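Local structure of 3-phosphoshikimate 1-carboxyvinyltransferase (Streptomyces sviceus, 7M0O) at residues G6-S9 with I10-A14; Y183-I186 with T187-M190; A14-L17 with A18-D22; D35-G38 with F39-L43. The protein probably catalyses the transfer of the enolpyruvyl group of phosphoenolpyruvate to the 5-hydroxyl of shikimate-3-phosphate, the sixth of seven steps of chorismate biosynthesis. All blocks are in the same frame, centred on the assembly; numbering follows the deposited sequence.

Contact 1: residues G6-S9 with I10-A14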
loop_
_atom_site.group_PDB
_atom_site.type_symbol
_atom_site.label_atom_id
_atom_site.label_comp_id
_atom_site.label_asym_id
_atom_site.label_seq_id
_atom_site.Cartn_x
_atom_site.Cartn_y
_atom_site.Cartn_z
ATOM N N GLY A 6 7.873 0.945 5.713
ATOM C CA GLY A 6 6.728 0.054 5.740
ATOM C C GLY A 6 5.648 0.482 4.765
ATOM O O GLY A 6 5.539 1.653 4.385
ATOM N N SER A 7 4.823 -0.492 4.382
ATOM C CA SER A 7 3.684 -0.243 3.513
ATOM C C SER A 7 2.688 0.675 4.216
ATOM O O SER A 7 2.324 0.444 5.373
ATOM C CB SER A 7 3.006 -1.562 3.127
ATOM O OG SER A 7 1.623 -1.355 2.835
ATOM N N LYS A 8 2.274 1.737 3.513
ATOM C CA LYS A 8 1.306 2.669 4.093
ATOM C C LYS A 8 -0.044 1.997 4.318
ATOM O O LYS A 8 -0.646 2.127 5.395
ATOM C CB LYS A 8 1.163 3.895 3.193
ATOM C CG LYS A 8 -0.081 4.737 3.487
ATOM C CD LYS A 8 -0.049 5.325 4.893
ATOM C CE LYS A 8 -1.273 6.223 5.146
ATOM N NZ LYS A 8 -2.557 5.461 5.104
ATOM N N SER A 9 -0.555 1.292 3.308
ATOM C CA SER A 9 -1.888 0.715 3.455
ATOM C C SER A 9 -1.897 -0.437 4.456
ATOM O O SER A 9 -2.902 -0.654 5.140
ATOM C CB SER A 9 -2.430 0.251 2.102
ATOM O OG SER A 9 -1.649 -0.787 1.561
ATOM N N ILE A 10 -0.799 -1.185 4.566
ATOM C CA ILE A 10 -0.752 -2.228 5.585
ATOM C C ILE A 10 -0.653 -1.603 6.979
ATOM O O ILE A 10 -1.305 -2.066 7.924
ATOM C CB ILE A 10 0.389 -3.216 5.299
ATOM C CG1 ILE A 10 0.032 -4.046 4.061
ATOM C CG2 ILE A 10 0.632 -4.118 6.527
ATOM C CD1 ILE A 10 1.150 -4.958 3.547
ATOM N N THR A 11 0.118 -0.522 7.125
ATOM C CA THR A 11 0.215 0.126 8.429
ATOM C C THR A 11 -1.154 0.621 8.881
ATOM O O THR A 11 -1.525 0.473 10.054
ATOM C CB THR A 11 1.238 1.281 8.392
ATOM O OG1 THR A 11 2.556 0.775 8.087
ATOM C CG2 THR A 11 1.290 1.997 9.743
ATOM N N ALA A 12 -1.942 1.142 7.942
ATOM C CA ALA A 12 -3.261 1.688 8.263
ATOM C C ALA A 12 -4.196 0.615 8.798
ATOM O O ALA A 12 -4.826 0.791 9.851
ATOM C CB ALA A 12 -3.861 2.332 7.011
ATOM N N ARG A 13 -4.339 -0.488 8.053
ATOM C CA ARG A 13 -5.147 -1.609 8.535
ATOM C C ARG A 13 -4.647 -2.115 9.886
ATOM O O ARG A 13 -5.450 -2.426 10.774
ATOM C CB ARG A 13 -5.131 -2.757 7.522
ATOM C CG ARG A 13 -5.686 -2.471 6.118
ATOM C CD ARG A 13 -5.423 -3.732 5.302
ATOM N NE ARG A 13 -5.820 -3.712 3.895
ATOM C CZ ARG A 13 -5.041 -3.320 2.888
ATOM N NH1 ARG A 13 -3.808 -2.864 3.105
ATOM N NH2 ARG A 13 -5.501 -3.383 1.652
ATOM N N ALA A 14 -3.325 -2.234 10.049
ATOM C CA ALA A 14 -2.775 -2.792 11.288
ATOM C C ALA A 14 -3.089 -1.917 12.496
ATOM O O ALA A 14 -3.265 -2.436 13.607
ATOM C CB ALA A 14 -1.263 -2.973 11.163
#

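Contact 2: residues Y183-I186 with T187-M190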
loop_
_atom_site.group_PDB
_atom_site.type_symbol
_atom_site.label_atom_id
_atom_site.label_comp_id
_atom_site.label_asym_id
_atom_site.label_seq_id
_atom_site.Cartn_x
_atom_site.Cartn_y
_atom_site.Cartn_z
ATOM N N TYR A 183 -6.300 -5.573 -3.014
ATOM C CA TYR A 183 -6.474 -4.832 -1.770
ATOM C C TYR A 183 -7.374 -5.590 -0.807
ATOM O O TYR A 183 -7.092 -5.670 0.397
ATOM C CB TYR A 183 -7.052 -3.449 -2.086
ATOM C CG TYR A 183 -6.966 -2.425 -0.984
ATOM C CD1 TYR A 183 -5.915 -1.511 -0.929
ATOM C CD2 TYR A 183 -7.955 -2.344 -0.011
ATOM C CE1 TYR A 183 -5.845 -0.557 0.084
ATOM C CE2 TYR A 183 -7.895 -1.402 0.999
ATOM C CZ TYR A 183 -6.839 -0.513 1.046
ATOM O OH TYR A 183 -6.793 0.419 2.051
ATOM N N VAL A 184 -8.449 -6.189 -1.321
ATOM C CA VAL A 184 -9.328 -6.905 -0.407
ATOM C C VAL A 184 -8.656 -8.174 0.119
ATOM O O VAL A 184 -8.849 -8.536 1.285
ATOM C CB VAL A 184 -10.695 -7.194 -1.068
ATOM C CG1 VAL A 184 -11.200 -5.962 -1.809
ATOM C CG2 VAL A 184 -10.635 -8.410 -1.981
ATOM N N GLU A 185 -7.833 -8.857 -0.690
ATOM C CA GLU A 185 -7.217 -10.076 -0.168
ATOM C C GLU A 185 -6.219 -9.767 0.943
ATOM O O GLU A 185 -6.077 -10.566 1.876
ATOM C CB GLU A 185 -6.528 -10.874 -1.276
ATOM C CG GLU A 185 -6.124 -12.303 -0.857
ATOM C CD GLU A 185 -7.003 -12.900 0.248
ATOM O OE1 GLU A 185 -6.474 -13.206 1.345
ATOM O OE2 GLU A 185 -8.220 -13.099 0.010
ATOM N N ILE A 186 -5.523 -8.629 0.860
ATOM C CA ILE A 186 -4.628 -8.219 1.943
ATOM C C ILE A 186 -5.420 -7.944 3.219
ATOM O O ILE A 186 -4.999 -8.331 4.320
ATOM C CB ILE A 186 -3.797 -6.994 1.518
ATOM C CG1 ILE A 186 -2.857 -7.382 0.373
ATOM C CG2 ILE A 186 -3.009 -6.396 2.709
ATOM C CD1 ILE A 186 -2.210 -6.192 -0.266
ATOM N N THR A 187 -6.575 -7.276 3.099
ATOM C CA THR A 187 -7.381 -7.013 4.290
ATOM C C THR A 187 -7.826 -8.318 4.941
ATOM O O THR A 187 -7.753 -8.469 6.167
ATOM C CB THR A 187 -8.597 -6.152 3.952
ATOM O OG1 THR A 187 -8.186 -4.891 3.413
ATOM C CG2 THR A 187 -9.440 -5.902 5.206
ATOM N N LEU A 188 -8.250 -9.294 4.132
ATOM C CA LEU A 188 -8.725 -10.542 4.714
ATOM C C LEU A 188 -7.591 -11.317 5.374
ATOM O O LEU A 188 -7.786 -11.924 6.432
ATOM C CB LEU A 188 -9.419 -11.392 3.651
ATOM C CG LEU A 188 -10.646 -10.755 2.994
ATOM C CD1 LEU A 188 -11.388 -11.770 2.142
ATOM C CD2 LEU A 188 -11.585 -10.163 4.027
ATOM N N ALA A 189 -6.397 -11.304 4.774
ATOM C CA ALA A 189 -5.275 -12.012 5.378
ATOM C C ALA A 189 -4.867 -11.380 6.706
ATOM O O ALA A 189 -4.484 -12.088 7.649
ATOM C CB ALA A 189 -4.092 -12.041 4.412
ATOM N N MET A 190 -4.924 -10.050 6.795
ATOM C CA MET A 190 -4.563 -9.395 8.050
ATOM C C MET A 190 -5.594 -9.696 9.133
ATOM O O MET A 190 -5.239 -9.951 10.293
ATOM C CB MET A 190 -4.400 -7.889 7.829
ATOM C CG MET A 190 -3.214 -7.540 6.905
ATOM S SD MET A 190 -2.923 -5.774 6.693
ATOM C CE MET A 190 -2.444 -5.319 8.369
#

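Contact 3: residues A14-L17 with A18-D22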
loop_
_atom_site.group_PDB
_atom_site.type_symbol
_atom_site.label_atom_id
_atom_site.label_comp_id
_atom_site.label_asym_id
_atom_site.label_seq_id
_atom_site.Cartn_x
_atom_site.Cartn_y
_atom_site.Cartn_z
ATOM N N ALA A 14 -3.325 -2.234 10.049
ATOM C CA ALA A 14 -2.775 -2.792 11.288
ATOM C C ALA A 14 -3.089 -1.917 12.496
ATOM O O ALA A 14 -3.265 -2.436 13.607
ATOM C CB ALA A 14 -1.263 -2.973 11.163
ATOM N N LEU A 15 -3.108 -0.590 12.308
ATOM C CA LEU A 15 -3.442 0.318 13.411
ATOM C C LEU A 15 -4.883 0.122 13.868
ATOM O O LEU A 15 -5.171 0.144 15.074
ATOM C CB LEU A 15 -3.224 1.774 12.988
ATOM C CG LEU A 15 -1.782 2.251 12.934
ATOM C CD1 LEU A 15 -1.690 3.622 12.282
ATOM C CD2 LEU A 15 -1.230 2.302 14.322
ATOM N N PHE A 16 -5.802 -0.045 12.914
ATOM C CA PHE A 16 -7.188 -0.353 13.255
ATOM C C PHE A 16 -7.275 -1.644 14.054
ATOM O O PHE A 16 -7.935 -1.703 15.097
ATOM C CB PHE A 16 -8.020 -0.448 11.972
ATOM C CG PHE A 16 -9.505 -0.642 12.203
ATOM C CD1 PHE A 16 -9.998 -1.843 12.724
ATOM C CD2 PHE A 16 -10.415 0.355 11.868
ATOM C CE1 PHE A 16 -11.368 -2.041 12.933
ATOM C CE2 PHE A 16 -11.797 0.163 12.070
ATOM C CZ PHE A 16 -12.264 -1.035 12.598
ATOM N N LEU A 17 -6.654 -2.708 13.542
ATOM C CA LEU A 17 -6.724 -4.006 14.207
ATOM C C LEU A 17 -6.106 -3.952 15.604
ATOM O O LEU A 17 -6.652 -4.541 16.555
ATOM C CB LEU A 17 -6.041 -5.053 13.330
ATOM C CG LEU A 17 -6.797 -5.292 12.018
ATOM C CD1 LEU A 17 -5.932 -5.948 10.951
ATOM C CD2 LEU A 17 -8.008 -6.174 12.307
ATOM N N ALA A 18 -4.974 -3.243 15.753
ATOM C CA ALA A 18 -4.335 -3.112 17.063
ATOM C C ALA A 18 -5.245 -2.391 18.048
ATOM O O ALA A 18 -5.275 -2.729 19.234
ATOM C CB ALA A 18 -2.999 -2.371 16.949
ATOM N N ALA A 19 -5.965 -1.372 17.579
ATOM C CA ALA A 19 -6.900 -0.656 18.437
ATOM C C ALA A 19 -8.078 -1.524 18.856
ATOM O O ALA A 19 -8.578 -1.389 19.980
ATOM C CB ALA A 19 -7.407 0.587 17.712
ATOM N N ALA A 20 -8.570 -2.381 17.958
ATOM C CA ALA A 20 -9.856 -3.038 18.170
ATOM C C ALA A 20 -9.738 -4.408 18.833
ATOM O O ALA A 20 -10.746 -4.927 19.325
ATOM C CB ALA A 20 -10.604 -3.173 16.834
ATOM N N ALA A 21 -8.539 -4.977 18.907
ATOM C CA ALA A 21 -8.399 -6.360 19.334
ATOM C C ALA A 21 -8.465 -6.500 20.857
ATOM O O ALA A 21 -8.398 -5.531 21.617
ATOM C CB ALA A 21 -7.090 -6.941 18.804
ATOM N N ASP A 22 -8.613 -7.744 21.296
ATOM C CA ASP A 22 -8.602 -8.083 22.713
ATOM C C ASP A 22 -7.165 -8.425 23.085
ATOM O O ASP A 22 -6.639 -9.464 22.669
ATOM C CB ASP A 22 -9.566 -9.236 22.983
ATOM C CG ASP A 22 -9.585 -9.659 24.438
ATOM O OD1 ASP A 22 -9.154 -8.872 25.303
ATOM O OD2 ASP A 22 -10.032 -10.790 24.720
#

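Contact 4: residues D35-G38 with F39-L43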
loop_
_atom_site.group_PDB
_atom_site.type_symbol
_atom_site.label_atom_id
_atom_site.label_comp_id
_atom_site.label_asym_id
_atom_site.label_seq_id
_atom_site.Cartn_x
_atom_site.Cartn_y
_atom_site.Cartn_z
ATOM N N ASP A 35 0.077 10.927 8.385
ATOM C CA ASP A 35 -1.210 10.253 8.542
ATOM C C ASP A 35 -1.178 9.277 9.716
ATOM O O ASP A 35 -2.059 9.310 10.577
ATOM C CB ASP A 35 -1.603 9.534 7.242
ATOM C CG ASP A 35 -3.063 9.029 7.239
ATOM O OD1 ASP A 35 -3.794 9.178 8.247
ATOM O OD2 ASP A 35 -3.496 8.488 6.198
ATOM N N THR A 36 -0.157 8.413 9.794
ATOM C CA THR A 36 -0.141 7.463 10.908
ATOM C C THR A 36 0.124 8.153 12.240
ATOM O O THR A 36 -0.356 7.688 13.284
ATOM C CB THR A 36 0.888 6.360 10.668
ATOM O OG1 THR A 36 2.211 6.891 10.813
ATOM C CG2 THR A 36 0.725 5.785 9.287
ATOM N N GLU A 37 0.875 9.261 12.236
ATOM C CA GLU A 37 1.049 10.020 13.471
ATOM C C GLU A 37 -0.281 10.591 13.954
ATOM O O GLU A 37 -0.596 10.523 15.146
ATOM C CB GLU A 37 2.083 11.132 13.269
ATOM C CG GLU A 37 2.429 11.913 14.541
ATOM C CD GLU A 37 3.355 11.138 15.473
ATOM O OE1 GLU A 37 4.018 10.182 14.995
ATOM O OE2 GLU A 37 3.429 11.497 16.678
ATOM N N GLY A 38 -1.076 11.153 13.039
ATOM C CA GLY A 38 -2.386 11.653 13.416
ATOM C C GLY A 38 -3.331 10.555 13.881
ATOM O O GLY A 38 -4.146 10.780 14.787
ATOM N N PHE A 39 -3.229 9.365 13.281
ATOM C CA PHE A 39 -4.007 8.207 13.736
ATOM C C PHE A 39 -3.678 7.880 15.187
ATOM O O PHE A 39 -4.575 7.753 16.034
ATOM C CB PHE A 39 -3.717 7.002 12.828
ATOM C CG PHE A 39 -4.794 5.916 12.819
ATOM C CD1 PHE A 39 -5.244 5.400 11.617
ATOM C CD2 PHE A 39 -5.275 5.367 13.996
ATOM C CE1 PHE A 39 -6.194 4.373 11.587
ATOM C CE2 PHE A 39 -6.229 4.351 13.980
ATOM C CZ PHE A 39 -6.684 3.855 12.776
ATOM N N ALA A 40 -2.383 7.725 15.486
ATOM C CA ALA A 40 -1.951 7.487 16.858
ATOM C C ALA A 40 -2.437 8.584 17.794
ATOM O O ALA A 40 -2.925 8.296 18.892
ATOM C CB ALA A 40 -0.424 7.374 16.911
ATOM N N GLU A 41 -2.286 9.858 17.391
ATOM C CA GLU A 41 -2.758 10.962 18.227
ATOM C C GLU A 41 -4.263 10.882 18.463
ATOM O O GLU A 41 -4.745 11.177 19.563
ATOM C CB GLU A 41 -2.425 12.315 17.590
ATOM C CG GLU A 41 -0.933 12.626 17.390
ATOM C CD GLU A 41 -0.706 13.937 16.625
ATOM O OE1 GLU A 41 -1.630 14.779 16.587
ATOM O OE2 GLU A 41 0.392 14.123 16.049
ATOM N N GLY A 42 -5.023 10.533 17.423
ATOM C CA GLY A 42 -6.462 10.413 17.573
ATOM C C GLY A 42 -6.835 9.298 18.523
ATOM O O GLY A 42 -7.748 9.446 19.338
ATOM N N LEU A 43 -6.127 8.168 18.436
ATOM C CA LEU A 43 -6.353 7.069 19.374
ATOM C C LEU A 43 -6.118 7.511 20.810
ATOM O O LEU A 43 -6.874 7.148 21.714
ATOM C CB LEU A 43 -5.437 5.893 19.029
ATOM C CG LEU A 43 -5.822 5.084 17.787
ATOM C CD1 LEU A 43 -4.808 3.985 17.563
ATOM C CD2 LEU A 43 -7.237 4.484 17.963
HETATM O O HOH W 1 2.404 13.567 18.413
#

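Contact 1: residues G6-S9 with I10-A14
Ser7 caps the first turn of helix 8-20: its OG accepts the backbone N-H of Ile10 at 3.0 Å, nearly straight at 162°. With chi1 at 153°, OG points away from its own N and lies beside its carbonyl, turned toward the N-H groups of the first turn; it also rests on Ile10 CB. Ser7 O takes two donors from Thr11, OG1 at 2.7 Å and N at 3.0 Å, reaching it from opposite faces of the carbonyl plane. The Thr11 hydroxyl, turned back beside its own N (chi1 -62°), is brought over the previous turn, and also bonds to Leu31 N. Replacing Ser7 by an alanine removes OG, and the Ile10 N-H would probably lose its capping partner, with the first turn prone to fray. One turn on, extended Arg13 brings NH1 to Ser9 OG in a weak bond of 3.4 Å, while Thr187 of helix 182-193 holds its NE. Lys8 bends at chi2 and chi4, carrying NZ to 3.9 Å from Ala12 CB and into a bond with Thr80. Lys8, Ser9 and Arg13 are predicted substrate ligands, so cationic groups gathered at a capped N-terminus are consistent with a site for anionic shikimate-3-phosphate and phosphoenolpyruvate.

Contact 2: residues Y183-I186 with T187-M190
Ile186 lies alongside Met190 one turn further on, the two side chains pointing the same way, with CG2 of Ile186 4.0 Å from SD of Met190. Met190 sets off with CG beside its own N (chi1 -66°), which places CG over the carbonyl of the preceding turn, 3.2 Å from Ile186 O; the bend at chi3 then turns the methyl aside. The backbone of the pair is tied by the Met190 N to Ile186 O bond of 3.0 Å, one of four consecutive i to i+4 bonds that keep this part of helix 182-193 regular. On another face Glu185 swings its carboxylate over the next turn: OE2 comes to 4.0 Å from CD1 of Leu188, whose side chain it crosses at about a right angle, and OE1 lies 4.1 Å from CB of Ala189. That carboxylate is held by a salt bridge from OE1 to Arg192. Tyr183 projects outward from the helix, and its ring approaches Thr187 OG1 obliquely, CE2 at 4.3 Å. The Thr187 hydroxyl, folded beside its own N, bonds to Thr158 OG1 as well as to Arg13, and the Tyr183 ring receives the same arginine in a cation-pi contact. Leu188 packs on Leu161 of helix 155-163, while Met190 reaches Ile10 and Ala14 of helix 8-20. The helix is thus divided by chemistry: an ion pair on the exposed face, sulfur and aliphatic carbon toward helix 8-20, and a hydroxyl and an aromatic ring that meet Arg13, consistent with a second-shell role beside the predicted shikimate-3-phosphate site.

Contact 3: residues A14-L17 with A18-D22
Residues 14-17 and 18-22 form the last turns of helix 8-20, and the bonding slackens toward the end. Ala18 N to Ala14 O (2.9 Å) and Ala19 N to Leu15 O (3.0 Å) are ordinary helical bonds, the first at 158°. Ala20 N to Phe16 O narrows to 135°, and Leu17 O takes two weak bonds, from Ala21 N and Ala20 N. Ala21 then turns out of the helical conformation and leads the chain toward strand 24-28. Alanines 18-20 close the helix with small side chains, consistent with close neighbours on several sides: Ala18 touches Thr25 of strand 24-28, Ala19 Leu43 of helix 34-45, and Ala20 Leu88 of helix 79-90. This is a buried helix of one of the two globular domains of the EPSP synthase fold, in which helices run through the interior and sheets lie toward the surface. Phe16 projects outward with a slight tilt toward the C-terminal end, CG anti to the backbone N (chi1 -175°), which brings CE1 to 4.1 Å from CB of Ala20. That methyl meets the ring obliquely, 3.5 Å from Phe16 O. Ala18 CB sits 3.4 Å from Ala14 O, and Ala21 CB 3.3 Å from Leu17 O.

Contact 4: residues D35-G38 with F39-L43
Glu37 and Glu41, one helical turn apart, slant across each other with their carboxylate planes 70° apart. OE2 of Glu41 comes up against the Glu37 chain, 3.4 Å from its CG, while the two OE2 atoms stay 4.1 Å from one another. A water bridges these like charges, donating to Glu37 OE2 at 2.9 Å and to Glu41 OE2 at 3.2 Å. Each acid also has a cation, Glu37 in a salt bridge to Arg52 and Glu41 in one to Arg76, which would offset much of the repulsion. Glu41 turns CG beside its own N (chi1 -62°) and over the preceding turn, 3.1 Å from Glu37 O, before running out extended. Phe39 leads its ring away from residues 35-38, and CG of Leu43 stands at the ring edge, in its plane. Backbone bonds run unbroken, among them Ala40 N to Thr36 O at 3.0 Å. In helix 34-45 Glu37 and Glu41 hold the outer face, whereas Phe39 is set between helix 79-90, where it meets Phe84 and Leu85, and Leu15 of helix 8-20. Thr36 and Ala40 rest on Trp57 of strand 56-60, and Asp35 bonds to Thr80 and Thr81 at the start of helix 79-90.

In the fold
Contacts 1, 3 and 4 are buried, contact 2 only partly. Contacts 1 and 3 are successive parts of helix 8-20, sharing Ala14, and along it the chemistry changes from polar and cationic at the capped start to almost wholly apolar at the far end. Contact 2 meets contact 1 through polar groups as well as its methionine, and contact 3 where Met190 packs on Leu17. Contact 4 joins the same helix from another quarter, packing on contact 3 through apolar side chains, while Asp35 forms a long, weak ion pair with Lys8 of contact 1. Contacts 2 and 4 do not touch, their nearest atoms being about 10 Å apart; each combines an apolar inner face with charged outer residues.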